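Local coordinates for protein ectonucleoside triphosphate diphosphohydrolase 4 (Homo sapiens, PDB 6WG5) that belongs to the GDA1/CD39 family of nucleoside phosphatases, members of the actin-like ATPase clan, at residues Lys173-Val177 with Lys252-Phe258; Ile183-Arg189 with Lys217-Ile222; Pro316-Leu322 with Tyr338-Asp344; Asp393-Met397 with Ala409-Tyr413. One frame throughout, in Å; residues are numbered along the deposited sequence.

Interactions 1 and 2 share helix 172-186 and the mixed sheet it covers. The early turns of the helix meet edge strand 255-259, and its C-terminal end meets the residues leading into strand 221-225. The two contacts touch through Gly176 and Ile222. Interaction 2 is buried and mainly polar, with side chains bonded to backbone groups. Interaction 1 is partly buried and mixes one lysine bond with apolar packing. Interactions 3 and 4 lie farther out, with centres about 19 Å apart. Interaction 3 is parallel strand pairing held by backbone bonds. Interaction 4 is purely apolar, a loop against a helix. Both are partly buried.

Interaction 1 of 4, residues Lys173-Val177 with Lys252-Phe258; sequences KQEGV and KNLLAEF
Lys173 and Val177, one turn apart on helix 172-186, reach across to strand 255-259. Lys173 has the most surface buried here, followed by Val177 and then Ala256. The lysine leaves the helix with CG anti to its backbone N (chi1 -173°) and is bent at chi2. This carries its end to the junction where helix 245-254 passes into the strand. Lys173 NZ donates to Leu255 O at 2.7 Å. The amine lies above the carbonyl plane and not on a lone pair. The methylene chain adds to the contact: Lys173 CE passes close to Asn253 O and lies 4.2 Å from Ala256 CB. The lysine thus spans the last residues of the weakly bonded helix and the first of the strand.

Val177 uses its two methyls separately. Val177 CG2 sits 3.7 Å from Ala256 CB. Val177 CG1 meets the Phe258 ring obliquely, 3.6 Å from Phe258 CE2. The valine and the phenylalanine approach from opposite directions. The next turn of the helix also touches this ring, through Trp180 and Ile181. On the neighbouring strand 270-279, Val275 touches Val177 and Val273 touches Phe258.

The axes of helix 173-177 and strand 255-258 come within 9.6 Å of each other, with a signed crossing angle of -58°. Strand 255-259 is an outermost strand of its mixed sheet. Ala256 and Phe258 point toward the helix, while Leu255, just before them, points away. A helix laid over one face of a mixed sheet in this way is characteristic of the layered alpha/beta architecture of the actin-like ATPase clan.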
loop_
_atom_site.group_PDB
_atom_site.type_symbol
_atom_site.label_atom_id
_atom_site.label_comp_id
_atom_site.label_asym_id
_atom_site.label_seq_id
_atom_site.Cartn_x
_atom_site.Cartn_y
_atom_site.Cartn_z
ATOM N N LYS A 173 -3.228 -6.684 7.320
ATOM C CA LYS A 173 -2.090 -6.214 8.102
ATOM C C LYS A 173 -0.780 -6.711 7.503
ATOM O O LYS A 173 0.182 -5.948 7.362
ATOM C CB LYS A 173 -2.235 -6.679 9.551
ATOM C CG LYS A 173 -1.198 -6.127 10.515
ATOM C CD LYS A 173 -0.917 -7.133 11.616
ATOM C CE LYS A 173 -0.526 -6.469 12.922
ATOM N NZ LYS A 173 -0.405 -7.480 14.012
ATOM N N GLN A 174 -0.725 -7.995 7.137
ATOM C CA GLN A 174 0.479 -8.534 6.511
ATOM C C GLN A 174 0.754 -7.854 5.175
ATOM O O GLN A 174 1.911 -7.581 4.833
ATOM C CB GLN A 174 0.347 -10.044 6.312
ATOM C CG GLN A 174 0.276 -10.848 7.595
ATOM C CD GLN A 174 0.144 -12.336 7.334
ATOM O OE1 GLN A 174 -0.965 -12.863 7.212
ATOM N NE2 GLN A 174 1.277 -13.021 7.238
ATOM N N GLU A 175 -0.298 -7.582 4.401
ATOM C CA GLU A 175 -0.110 -6.904 3.124
ATOM C C GLU A 175 0.491 -5.520 3.331
ATOM O O GLU A 175 1.371 -5.095 2.573
ATOM C CB GLU A 175 -1.441 -6.811 2.381
ATOM C CG GLU A 175 -1.300 -6.569 0.890
ATOM C CD GLU A 175 -2.638 -6.366 0.203
ATOM O OE1 GLU A 175 -3.679 -6.700 0.810
ATOM O OE2 GLU A 175 -2.646 -5.869 -0.944
ATOM N N GLY A 176 0.035 -4.806 4.360
ATOM C CA GLY A 176 0.609 -3.506 4.659
ATOM C C GLY A 176 2.065 -3.593 5.077
ATOM O O GLY A 176 2.890 -2.779 4.655
ATOM N N VAL A 177 2.400 -4.580 5.911
ATOM C CA VAL A 177 3.792 -4.765 6.319
ATOM C C VAL A 177 4.660 -5.057 5.103
ATOM O O VAL A 177 5.709 -4.434 4.902
ATOM C CB VAL A 177 3.904 -5.883 7.372
ATOM C CG1 VAL A 177 5.368 -6.133 7.739
ATOM C CG2 VAL A 177 3.107 -5.525 8.614
ATOM N N LYS A 252 -2.347 -4.179 19.833
ATOM C CA LYS A 252 -1.758 -5.470 19.487
ATOM C C LYS A 252 -2.088 -5.848 18.049
ATOM O O LYS A 252 -1.218 -6.284 17.286
ATOM C CB LYS A 252 -2.266 -6.559 20.436
ATOM C CG LYS A 252 -1.575 -6.637 21.788
ATOM C CD LYS A 252 -2.170 -7.771 22.617
ATOM C CE LYS A 252 -1.484 -7.927 23.965
ATOM N NZ LYS A 252 -1.715 -6.762 24.859
ATOM N N ASN A 253 -3.353 -5.677 17.661
ATOM C CA ASN A 253 -3.817 -6.111 16.352
ATOM C C ASN A 253 -3.355 -5.194 15.228
ATOM O O ASN A 253 -3.400 -5.599 14.062
ATOM C CB ASN A 253 -5.343 -6.194 16.353
ATOM C CG ASN A 253 -5.878 -7.104 15.267
ATOM O OD1 ASN A 253 -5.311 -8.163 14.993
ATOM N ND2 ASN A 253 -6.972 -6.691 14.636
ATOM N N LEU A 254 -2.917 -3.975 15.545
ATOM C CA LEU A 254 -2.475 -3.014 14.542
ATOM C C LEU A 254 -0.963 -2.839 14.527
ATOM O O LEU A 254 -0.455 -1.984 13.794
ATOM C CB LEU A 254 -3.148 -1.661 14.778
ATOM C CG LEU A 254 -4.675 -1.678 14.839
ATOM C CD1 LEU A 254 -5.201 -0.274 15.071
ATOM C CD2 LEU A 254 -5.267 -2.276 13.566
ATOM N N LEU A 255 -0.233 -3.624 15.316
ATOM C CA LEU A 255 1.216 -3.538 15.389
ATOM C C LEU A 255 1.828 -4.869 14.982
ATOM O O LEU A 255 1.350 -5.934 15.386
ATOM C CB LEU A 255 1.677 -3.166 16.802
ATOM C CG LEU A 255 1.331 -1.748 17.265
ATOM C CD1 LEU A 255 1.597 -1.592 18.753
ATOM C CD2 LEU A 255 2.121 -0.716 16.471
ATOM N N ALA A 256 2.881 -4.801 14.172
ATOM C CA ALA A 256 3.628 -5.974 13.741
ATOM C C ALA A 256 5.070 -5.836 14.208
ATOM O O ALA A 256 5.695 -4.790 14.005
ATOM C CB ALA A 256 3.573 -6.135 12.220
ATOM N N GLU A 257 5.587 -6.887 14.838
ATOM C CA GLU A 257 6.966 -6.927 15.307
ATOM C C GLU A 257 7.662 -8.107 14.651
ATOM O O GLU A 257 7.271 -9.260 14.864
ATOM C CB GLU A 257 7.020 -7.035 16.831
ATOM C CG GLU A 257 6.778 -5.712 17.530
ATOM C CD GLU A 257 6.203 -5.876 18.921
ATOM O OE1 GLU A 257 5.152 -5.260 19.200
ATOM O OE2 GLU A 257 6.794 -6.623 19.731
ATOM N N PHE A 258 8.687 -7.820 13.853
ATOM C CA PHE A 258 9.355 -8.834 13.056
ATOM C C PHE A 258 10.844 -8.524 12.985
ATOM O O PHE A 258 11.303 -7.454 13.398
ATOM C CB PHE A 258 8.754 -8.914 11.649
ATOM C CG PHE A 258 8.753 -7.603 10.917
ATOM C CD1 PHE A 258 9.815 -7.247 10.105
ATOM C CD2 PHE A 258 7.693 -6.723 11.049
ATOM C CE1 PHE A 258 9.818 -6.040 9.432
ATOM C CE2 PHE A 258 7.688 -5.516 10.379
ATOM C CZ PHE A 258 8.752 -5.174 9.570
#

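Interaction 2 of 4, residues Ile183-Arg189 with Lys217-Ile222; sequences INFVLGR and KRTAGI
Asn184 binds both backbone polar groups of Ala220. Its CG lies beside the backbone N (chi1 -78°), and the amide is turned so that both of its ends face the 217-222 segment. Asn184 OD1 accepts from Ala220 N at 2.7 Å. That bond is nearly straight, 171° at the hydrogen, and the donor lies in the carbonyl plane on a lone pair. Asn184 ND2 gives to Ala220 O at 3.1 Å, somewhat tilted from both planes. The same ND2 also bonds to Trp180 O, one turn back, which further fixes the rotation of the amide.

Arg189 is folded rather than stretched. The bend at chi2 (-55°) turns the chain back over Arg218 O, and Arg189 NH1 donates to that oxygen at 3.0 Å from above the carbonyl plane. Glu380 forms salt bridges with both Arg189 and Arg218. Arg218 also bonds to Asn378.

Lys217 does the reverse. Beyond CG it is fully extended, running alongside the turn to place NZ 2.9 Å from Gly188 O. One water joins Lys217 NZ to Leu187 O, and another joins Arg189 O to Lys217 O. Gly188, with positive phi, is where the chain leaves helical geometry, in a Schellman motif.

The Ile183 and Ile222 side chains pass in opposite directions, with Ile183 CG2 3.7 Å from Ile222 CG2. Leu187 CD1 lies 4.1 Å from Ala220 CB.

Across the contact the amide, guanidinium and ammonium groups all bond to backbone atoms. The chemistry implies that a buried helix end and the approach to strand 221-225 are joined by directed polar bonds, with Arg189's buried positive charge probably balanced by Glu380.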
loop_
_atom_site.group_PDB
_atom_site.type_symbol
_atom_site.label_atom_id
_atom_site.label_comp_id
_atom_site.label_asym_id
_atom_site.label_seq_id
_atom_site.Cartn_x
_atom_site.Cartn_y
_atom_site.Cartn_z
ATOM N N ILE A 183 8.968 -0.772 -0.025
ATOM C CA ILE A 183 9.395 0.585 -0.357
ATOM C C ILE A 183 10.697 0.922 0.356
ATOM O O ILE A 183 11.619 1.485 -0.245
ATOM C CB ILE A 183 8.284 1.600 -0.026
ATOM C CG1 ILE A 183 8.685 2.988 -0.531
ATOM C CG2 ILE A 183 7.994 1.638 1.475
ATOM C CD1 ILE A 183 7.641 4.063 -0.309
ATOM N N ASN A 184 10.803 0.584 1.642
ATOM C CA ASN A 184 12.009 0.919 2.387
ATOM C C ASN A 184 13.210 0.136 1.881
ATOM O O ASN A 184 14.345 0.615 1.973
ATOM C CB ASN A 184 11.797 0.664 3.877
ATOM C CG ASN A 184 10.996 1.761 4.538
ATOM O OD1 ASN A 184 11.541 2.802 4.907
ATOM N ND2 ASN A 184 9.692 1.541 4.683
ATOM N N PHE A 185 12.984 -1.059 1.341
ATOM C CA PHE A 185 14.088 -1.836 0.794
ATOM C C PHE A 185 14.691 -1.143 -0.421
ATOM O O PHE A 185 15.905 -0.913 -0.477
ATOM C CB PHE A 185 13.612 -3.240 0.438
ATOM C CG PHE A 185 14.698 -4.123 -0.087
ATOM C CD1 PHE A 185 15.708 -4.566 0.747
ATOM C CD2 PHE A 185 14.711 -4.511 -1.415
ATOM C CE1 PHE A 185 16.712 -5.379 0.269
ATOM C CE2 PHE A 185 15.712 -5.324 -1.899
ATOM C CZ PHE A 185 16.716 -5.760 -1.055
ATOM N N VAL A 186 13.858 -0.796 -1.406
ATOM C CA VAL A 186 14.372 -0.134 -2.603
ATOM C C VAL A 186 14.974 1.217 -2.249
ATOM O O VAL A 186 15.933 1.663 -2.890
ATOM C CB VAL A 186 13.265 0.004 -3.671
ATOM C CG1 VAL A 186 12.774 -1.366 -4.109
ATOM C CG2 VAL A 186 12.108 0.848 -3.155
ATOM N N LEU A 187 14.432 1.889 -1.232
ATOM C CA LEU A 187 15.007 3.147 -0.773
ATOM C C LEU A 187 16.298 2.952 0.011
ATOM O O LEU A 187 16.934 3.947 0.374
ATOM C CB LEU A 187 13.994 3.904 0.089
ATOM C CG LEU A 187 12.747 4.441 -0.622
ATOM C CD1 LEU A 187 11.856 5.169 0.370
ATOM C CD2 LEU A 187 13.111 5.364 -1.773
ATOM N N GLY A 188 16.693 1.710 0.284
ATOM C CA GLY A 188 17.947 1.449 0.960
ATOM C C GLY A 188 17.928 1.652 2.455
ATOM O O GLY A 188 18.997 1.761 3.066
ATOM N N ARG A 189 16.750 1.696 3.073
ATOM C CA ARG A 189 16.651 1.988 4.498
ATOM C C ARG A 189 17.030 0.807 5.377
ATOM O O ARG A 189 17.171 0.984 6.592
ATOM C CB ARG A 189 15.231 2.446 4.834
ATOM C CG ARG A 189 14.748 3.606 3.974
ATOM C CD ARG A 189 15.701 4.791 4.045
ATOM N NE ARG A 189 15.304 5.868 3.145
ATOM C CZ ARG A 189 14.473 6.853 3.466
ATOM N NH1 ARG A 189 13.933 6.909 4.674
ATOM N NH2 ARG A 189 14.180 7.785 2.571
ATOM N N LYS A 217 19.080 3.955 10.297
ATOM C CA LYS A 217 18.408 4.768 9.290
ATOM C C LYS A 217 16.923 4.900 9.598
ATOM O O LYS A 217 16.246 3.916 9.907
ATOM C CB LYS A 217 18.578 4.151 7.903
ATOM C CG LYS A 217 19.901 4.425 7.226
ATOM C CD LYS A 217 19.847 3.957 5.781
ATOM C CE LYS A 217 21.176 4.122 5.072
ATOM N NZ LYS A 217 21.095 3.643 3.663
ATOM N N ARG A 218 16.418 6.127 9.494
ATOM C CA ARG A 218 14.983 6.356 9.553
ATOM C C ARG A 218 14.299 5.697 8.362
ATOM O O ARG A 218 14.840 5.672 7.254
ATOM C CB ARG A 218 14.700 7.856 9.557
ATOM C CG ARG A 218 13.247 8.225 9.761
ATOM C CD ARG A 218 13.081 9.732 9.770
ATOM N NE ARG A 218 13.353 10.319 8.462
ATOM C CZ ARG A 218 13.474 11.624 8.237
ATOM N NH1 ARG A 218 13.351 12.493 9.232
ATOM N NH2 ARG A 218 13.721 12.062 7.011
ATOM N N THR A 219 13.107 5.156 8.595
ATOM C CA THR A 219 12.312 4.553 7.534
ATOM C C THR A 219 11.252 5.533 7.041
ATOM O O THR A 219 10.992 6.574 7.648
ATOM C CB THR A 219 11.647 3.259 8.014
ATOM O OG1 THR A 219 10.850 3.523 9.176
ATOM C CG2 THR A 219 12.694 2.201 8.336
ATOM N N ALA A 220 10.630 5.176 5.920
ATOM C CA ALA A 220 9.599 5.990 5.289
ATOM C C ALA A 220 8.252 5.300 5.450
ATOM O O ALA A 220 8.099 4.134 5.071
ATOM C CB ALA A 220 9.911 6.215 3.809
ATOM N N GLY A 221 7.281 6.019 6.016
ATOM C CA GLY A 221 5.929 5.514 6.092
ATOM C C GLY A 221 5.225 5.610 4.755
ATOM O O GLY A 221 5.681 6.274 3.825
ATOM N N ILE A 222 4.090 4.922 4.658
ATOM C CA ILE A 222 3.302 4.901 3.433
ATOM C C ILE A 222 1.866 5.283 3.764
ATOM O O ILE A 222 1.279 4.762 4.719
ATOM C CB ILE A 222 3.362 3.531 2.727
ATOM C CG1 ILE A 222 3.065 2.399 3.704
ATOM C CG2 ILE A 222 4.733 3.338 2.093
ATOM C CD1 ILE A 222 3.057 1.012 3.067
HETATM O O HOH W 1 18.836 5.116 2.033
HETATM O O HOH W 2 16.527 1.303 9.084
#

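Interaction 3 of 4, residues Pro316-Leu322 with Tyr338-Asp344; sequences PYLDPCL and YLRGTGD
Tyr338 starts the pairing: its O accepts from Tyr317 N at 2.8 Å, while its CB lies near Pro316 CB. Leu339 bridges Tyr317 in parallel register. Leu339 CD2 rests 3.7 Å from Tyr317 CB, and Leu339 CD1 lies 4.2 Å from Leu322 CD1, the two leucines crossing at about a right angle.

Arg340 bonds with its backbone on both sides of Leu318: Arg340 N gives to Tyr317 O, and Arg340 O takes Asp319 N. Its side chain is bent at chi2 and chi3 and runs beside Leu318. Leu318 CD2 sits over the centre of the guanidinium face, 3.6 Å above its plane.

Gly341 lets Leu322 CB come within 3.6 Å of its CA. Thr342 N gives to Asp319 O at 3.1 Å, and Gly343 N makes a weak bond to Leu322 O. Asp344 N gives to Pro320 O, and the Asp344 side chain caps helix 345-352 at Leu347 N.

Within segment 316-322, Asp319 OD2 accepts from Cys321 N, an Asx turn, and also bonds to Tyr290; Asp319 OD1 forms a salt bridge with Arg287. Cys321 is disulfide-linked to Cys348. Backbone bonds therefore fix the register, while the disulfide ties the turn covalently to the following helix.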
loop_
_atom_site.group_PDB
_atom_site.type_symbol
_atom_site.label_atom_id
_atom_site.label_comp_id
_atom_site.label_asym_id
_atom_site.label_seq_id
_atom_site.Cartn_x
_atom_site.Cartn_y
_atom_site.Cartn_z
ATOM N N PRO A 316 -32.249 22.766 -6.883
ATOM C CA PRO A 316 -31.237 21.745 -6.611
ATOM C C PRO A 316 -30.490 21.996 -5.313
ATOM O O PRO A 316 -30.356 23.130 -4.847
ATOM C CB PRO A 316 -30.296 21.869 -7.814
ATOM C CG PRO A 316 -30.349 23.322 -8.152
ATOM C CD PRO A 316 -31.752 23.791 -7.819
ATOM N N TYR A 317 -29.999 20.906 -4.732
ATOM C CA TYR A 317 -29.119 21.008 -3.579
ATOM C C TYR A 317 -27.790 21.617 -4.009
ATOM O O TYR A 317 -27.180 21.173 -4.986
ATOM C CB TYR A 317 -28.902 19.630 -2.958
ATOM C CG TYR A 317 -28.089 19.648 -1.686
ATOM C CD1 TYR A 317 -26.734 19.335 -1.697
ATOM C CD2 TYR A 317 -28.675 19.977 -0.472
ATOM C CE1 TYR A 317 -25.990 19.349 -0.532
ATOM C CE2 TYR A 317 -27.941 19.995 0.696
ATOM C CZ TYR A 317 -26.600 19.680 0.661
ATOM O OH TYR A 317 -25.874 19.700 1.829
ATOM N N LEU A 318 -27.345 22.642 -3.290
ATOM C CA LEU A 318 -26.111 23.341 -3.628
ATOM C C LEU A 318 -24.953 22.638 -2.932
ATOM O O LEU A 318 -24.776 22.767 -1.716
ATOM C CB LEU A 318 -26.195 24.813 -3.229
ATOM C CG LEU A 318 -27.373 25.585 -3.831
ATOM C CD1 LEU A 318 -27.262 27.060 -3.489
ATOM C CD2 LEU A 318 -27.455 25.397 -5.343
ATOM N N ASP A 319 -24.169 21.891 -3.708
ATOM C CA ASP A 319 -23.102 21.069 -3.162
ATOM C C ASP A 319 -21.785 21.822 -3.258
ATOM O O ASP A 319 -21.292 22.040 -4.375
ATOM C CB ASP A 319 -23.014 19.746 -3.917
ATOM C CG ASP A 319 -22.009 18.788 -3.304
ATOM O OD1 ASP A 319 -21.707 17.757 -3.942
ATOM O OD2 ASP A 319 -21.522 19.070 -2.187
ATOM N N PRO A 320 -21.176 22.238 -2.142
ATOM C CA PRO A 320 -19.880 22.928 -2.230
ATOM C C PRO A 320 -18.742 22.019 -2.652
ATOM O O PRO A 320 -17.674 22.525 -3.023
ATOM C CB PRO A 320 -19.668 23.453 -0.807
ATOM C CG PRO A 320 -20.395 22.475 0.054
ATOM C CD PRO A 320 -21.598 22.042 -0.743
ATOM N N CYS A 321 -18.936 20.703 -2.607
ATOM C CA CYS A 321 -17.911 19.738 -2.969
ATOM C C CYS A 321 -17.900 19.416 -4.458
ATOM O O CYS A 321 -17.209 18.478 -4.870
ATOM C CB CYS A 321 -18.105 18.454 -2.162
ATOM S SG CYS A 321 -17.840 18.661 -0.386
ATOM N N LEU A 322 -18.649 20.160 -5.269
ATOM C CA LEU A 322 -18.642 19.974 -6.709
ATOM C C LEU A 322 -18.148 21.240 -7.398
ATOM O O LEU A 322 -18.299 22.342 -6.861
ATOM C CB LEU A 322 -20.039 19.623 -7.240
ATOM C CG LEU A 322 -20.500 18.182 -7.015
ATOM C CD1 LEU A 322 -21.965 18.032 -7.388
ATOM C CD2 LEU A 322 -19.646 17.201 -7.812
ATOM N N TYR A 338 -31.383 16.406 -7.383
ATOM C CA TYR A 338 -30.585 17.226 -8.280
ATOM C C TYR A 338 -29.659 18.133 -7.481
ATOM O O TYR A 338 -30.056 18.703 -6.460
ATOM C CB TYR A 338 -31.490 18.056 -9.191
ATOM C CG TYR A 338 -32.407 17.205 -10.038
ATOM C CD1 TYR A 338 -31.970 16.665 -11.242
ATOM C CD2 TYR A 338 -33.706 16.931 -9.632
ATOM C CE1 TYR A 338 -32.802 15.880 -12.018
ATOM C CE2 TYR A 338 -34.548 16.149 -10.403
ATOM C CZ TYR A 338 -34.091 15.625 -11.594
ATOM O OH TYR A 338 -34.923 14.846 -12.365
ATOM N N LEU A 339 -28.421 18.252 -7.953
ATOM C CA LEU A 339 -27.400 19.048 -7.293
ATOM C C LEU A 339 -26.858 20.095 -8.255
ATOM O O LEU A 339 -26.971 19.968 -9.477
ATOM C CB LEU A 339 -26.240 18.169 -6.795
ATOM C CG LEU A 339 -26.577 16.795 -6.212
ATOM C CD1 LEU A 339 -25.297 16.060 -5.843
ATOM C CD2 LEU A 339 -27.488 16.911 -5.002
ATOM N N ARG A 340 -26.263 21.140 -7.683
ATOM C CA ARG A 340 -25.519 22.127 -8.451
ATOM C C ARG A 340 -24.283 22.511 -7.656
ATOM O O ARG A 340 -24.387 22.867 -6.479
ATOM C CB ARG A 340 -26.362 23.369 -8.752
ATOM C CG ARG A 340 -25.775 24.255 -9.840
ATOM C CD ARG A 340 -25.983 25.725 -9.524
ATOM N NE ARG A 340 -27.386 26.040 -9.275
ATOM C CZ ARG A 340 -27.804 27.090 -8.572
ATOM N NH1 ARG A 340 -29.104 27.294 -8.399
ATOM N NH2 ARG A 340 -26.930 27.929 -8.031
ATOM N N GLY A 341 -23.118 22.432 -8.296
ATOM C CA GLY A 341 -21.867 22.684 -7.601
ATOM C C GLY A 341 -21.638 24.168 -7.382
ATOM O O GLY A 341 -21.791 24.976 -8.304
ATOM N N THR A 342 -21.269 24.529 -6.154
ATOM C CA THR A 342 -20.904 25.899 -5.822
ATOM C C THR A 342 -19.404 26.075 -5.623
ATOM O O THR A 342 -18.956 27.192 -5.349
ATOM C CB THR A 342 -21.656 26.361 -4.566
ATOM O OG1 THR A 342 -21.362 25.486 -3.470
ATOM C CG2 THR A 342 -23.156 26.362 -4.817
ATOM N N GLY A 343 -18.620 25.005 -5.755
ATOM C CA GLY A 343 -17.170 25.093 -5.770
ATOM C C GLY A 343 -16.559 25.857 -4.612
ATOM O O GLY A 343 -15.797 26.806 -4.825
ATOM N N ASP A 344 -16.870 25.449 -3.383
ATOM C CA ASP A 344 -16.353 26.092 -2.176
ATOM C C ASP A 344 -15.489 25.069 -1.442
ATOM O O ASP A 344 -15.989 24.265 -0.653
ATOM C CB ASP A 344 -17.490 26.611 -1.302
ATOM C CG ASP A 344 -17.011 27.583 -0.240
ATOM O OD1 ASP A 344 -15.827 27.504 0.153
ATOM O OD2 ASP A 344 -17.818 28.431 0.196
#

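Interaction 4 of 4, residues Asp393-Met397 with Ala409-Tyr413; sequences DVLRM and AAKDY
Val394 lies over one face of the Tyr413 ring, in a helix-loop-helix connection that folds back on itself. The loop after helix 386-392 packs against helix 403-414, the helix it leads into. The valine and tyrosine side chains cross at about a right angle. Val394 CG2 makes a CH-pi contact 4.1 Å from the Tyr413 ring centroid, offset toward the rim on the side of CE1. Tyr413 CG is anti to the backbone N (chi1 177°), which swings the ring off the helix toward the loop. Its hydroxyl goes further, bonding to Leu439 O of helix 436-456.

Leu395 is the residue most covered here. It also stands about perpendicular to the tyrosine side chain, and its two methyls spread over one turn of the helix. Leu395 CD2 packs 3.8 Å from Tyr413 CB and near Ala409 O, which already accepts the helical bond from Tyr413 N. Leu395 CD1 reaches Ala410, 4.0 Å from its CA. The small alanines let the leucine lie close to the helix backbone.

No hydrogen bond joins the two segments, so apolar packing holds them. Gln442 of helix 436-456 touches Val394, Leu395 and Tyr413, so a third helix flanks the junction. Met397 adds the last contact. Its chain bends at chi3 (61°), and Met397 CE comes to rest 3.7 Å from Ala409 CB.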
loop_
_atom_site.group_PDB
_atom_site.type_symbol
_atom_site.label_atom_id
_atom_site.label_comp_id
_atom_site.label_asym_id
_atom_site.label_seq_id
_atom_site.Cartn_x
_atom_site.Cartn_y
_atom_site.Cartn_z
ATOM N N ASP A 393 -2.908 15.245 -11.092
ATOM C CA ASP A 393 -3.655 14.998 -12.323
ATOM C C ASP A 393 -4.217 16.282 -12.924
ATOM O O ASP A 393 -4.187 16.459 -14.148
ATOM C CB ASP A 393 -4.767 13.982 -12.069
ATOM C CG ASP A 393 -4.279 12.546 -12.186
ATOM O OD1 ASP A 393 -3.048 12.327 -12.149
ATOM O OD2 ASP A 393 -5.123 11.636 -12.318
ATOM N N VAL A 394 -4.733 17.194 -12.094
ATOM C CA VAL A 394 -5.231 18.476 -12.571
ATOM C C VAL A 394 -4.498 19.651 -11.935
ATOM O O VAL A 394 -4.238 20.657 -12.603
ATOM C CB VAL A 394 -6.756 18.611 -12.360
ATOM C CG1 VAL A 394 -7.487 17.484 -13.064
ATOM C CG2 VAL A 394 -7.109 18.644 -10.890
ATOM N N LEU A 395 -4.152 19.553 -10.650
ATOM C CA LEU A 395 -3.408 20.631 -10.008
ATOM C C LEU A 395 -1.940 20.647 -10.419
ATOM O O LEU A 395 -1.292 21.692 -10.309
ATOM C CB LEU A 395 -3.526 20.520 -8.487
ATOM C CG LEU A 395 -4.957 20.453 -7.948
ATOM C CD1 LEU A 395 -4.962 20.421 -6.422
ATOM C CD2 LEU A 395 -5.802 21.616 -8.465
ATOM N N ARG A 396 -1.405 19.518 -10.883
ATOM C CA ARG A 396 -0.078 19.476 -11.499
ATOM C C ARG A 396 1.020 19.846 -10.506
ATOM O O ARG A 396 1.977 20.546 -10.844
ATOM C CB ARG A 396 -0.024 20.387 -12.726
ATOM C CG ARG A 396 -0.953 19.963 -13.846
ATOM C CD ARG A 396 -0.448 18.706 -14.535
ATOM N NE ARG A 396 -0.440 18.856 -15.988
ATOM C CZ ARG A 396 0.195 18.042 -16.824
ATOM N NH1 ARG A 396 0.886 17.009 -16.357
ATOM N NH2 ARG A 396 0.143 18.264 -18.131
ATOM N N MET A 397 0.894 19.366 -9.273
ATOM C CA MET A 397 1.910 19.599 -8.254
ATOM C C MET A 397 2.166 18.330 -7.454
ATOM O O MET A 397 2.303 18.363 -6.227
ATOM C CB MET A 397 1.514 20.750 -7.334
ATOM C CG MET A 397 0.070 20.731 -6.889
ATOM S SD MET A 397 -0.240 21.987 -5.639
ATOM C CE MET A 397 0.170 23.485 -6.537
ATOM N N ALA A 409 -4.193 26.140 -4.785
ATOM C CA ALA A 409 -4.502 25.568 -6.091
ATOM C C ALA A 409 -5.820 24.807 -6.057
ATOM O O ALA A 409 -6.620 24.894 -6.996
ATOM C CB ALA A 409 -3.365 24.653 -6.544
ATOM N N ALA A 410 -6.064 24.056 -4.981
ATOM C CA ALA A 410 -7.316 23.317 -4.861
ATOM C C ALA A 410 -8.506 24.264 -4.803
ATOM O O ALA A 410 -9.539 24.013 -5.433
ATOM C CB ALA A 410 -7.284 22.421 -3.623
ATOM N N LYS A 411 -8.378 25.361 -4.052
ATOM C CA LYS A 411 -9.450 26.349 -3.988
ATOM C C LYS A 411 -9.726 26.948 -5.359
ATOM O O LYS A 411 -10.887 27.111 -5.752
ATOM C CB LYS A 411 -9.095 27.454 -2.990
ATOM C CG LYS A 411 -9.986 27.483 -1.759
ATOM C CD LYS A 411 -9.679 28.665 -0.842
ATOM C CE LYS A 411 -8.541 28.360 0.125
ATOM N NZ LYS A 411 -8.574 29.255 1.319
ATOM N N ASP A 412 -8.670 27.281 -6.104
ATOM C CA ASP A 412 -8.849 27.931 -7.398
ATOM C C ASP A 412 -9.492 26.989 -8.408
ATOM O O ASP A 412 -10.332 27.411 -9.211
ATOM C CB ASP A 412 -7.504 28.444 -7.915
ATOM C CG ASP A 412 -6.979 29.620 -7.108
ATOM O OD1 ASP A 412 -7.795 30.312 -6.461
ATOM O OD2 ASP A 412 -5.751 29.857 -7.124
ATOM N N TYR A 413 -9.115 25.709 -8.387
ATOM C CA TYR A 413 -9.731 24.746 -9.294
ATOM C C TYR A 413 -11.233 24.646 -9.044
ATOM O O TYR A 413 -12.034 24.664 -9.985
ATOM C CB TYR A 413 -9.063 23.377 -9.140
ATOM C CG TYR A 413 -9.688 22.296 -9.998
ATOM C CD1 TYR A 413 -9.243 22.065 -11.292
ATOM C CD2 TYR A 413 -10.727 21.509 -9.512
ATOM C CE1 TYR A 413 -9.813 21.081 -12.080
ATOM C CE2 TYR A 413 -11.306 20.525 -10.294
ATOM C CZ TYR A 413 -10.845 20.317 -11.578
ATOM O OH TYR A 413 -11.414 19.339 -12.363
#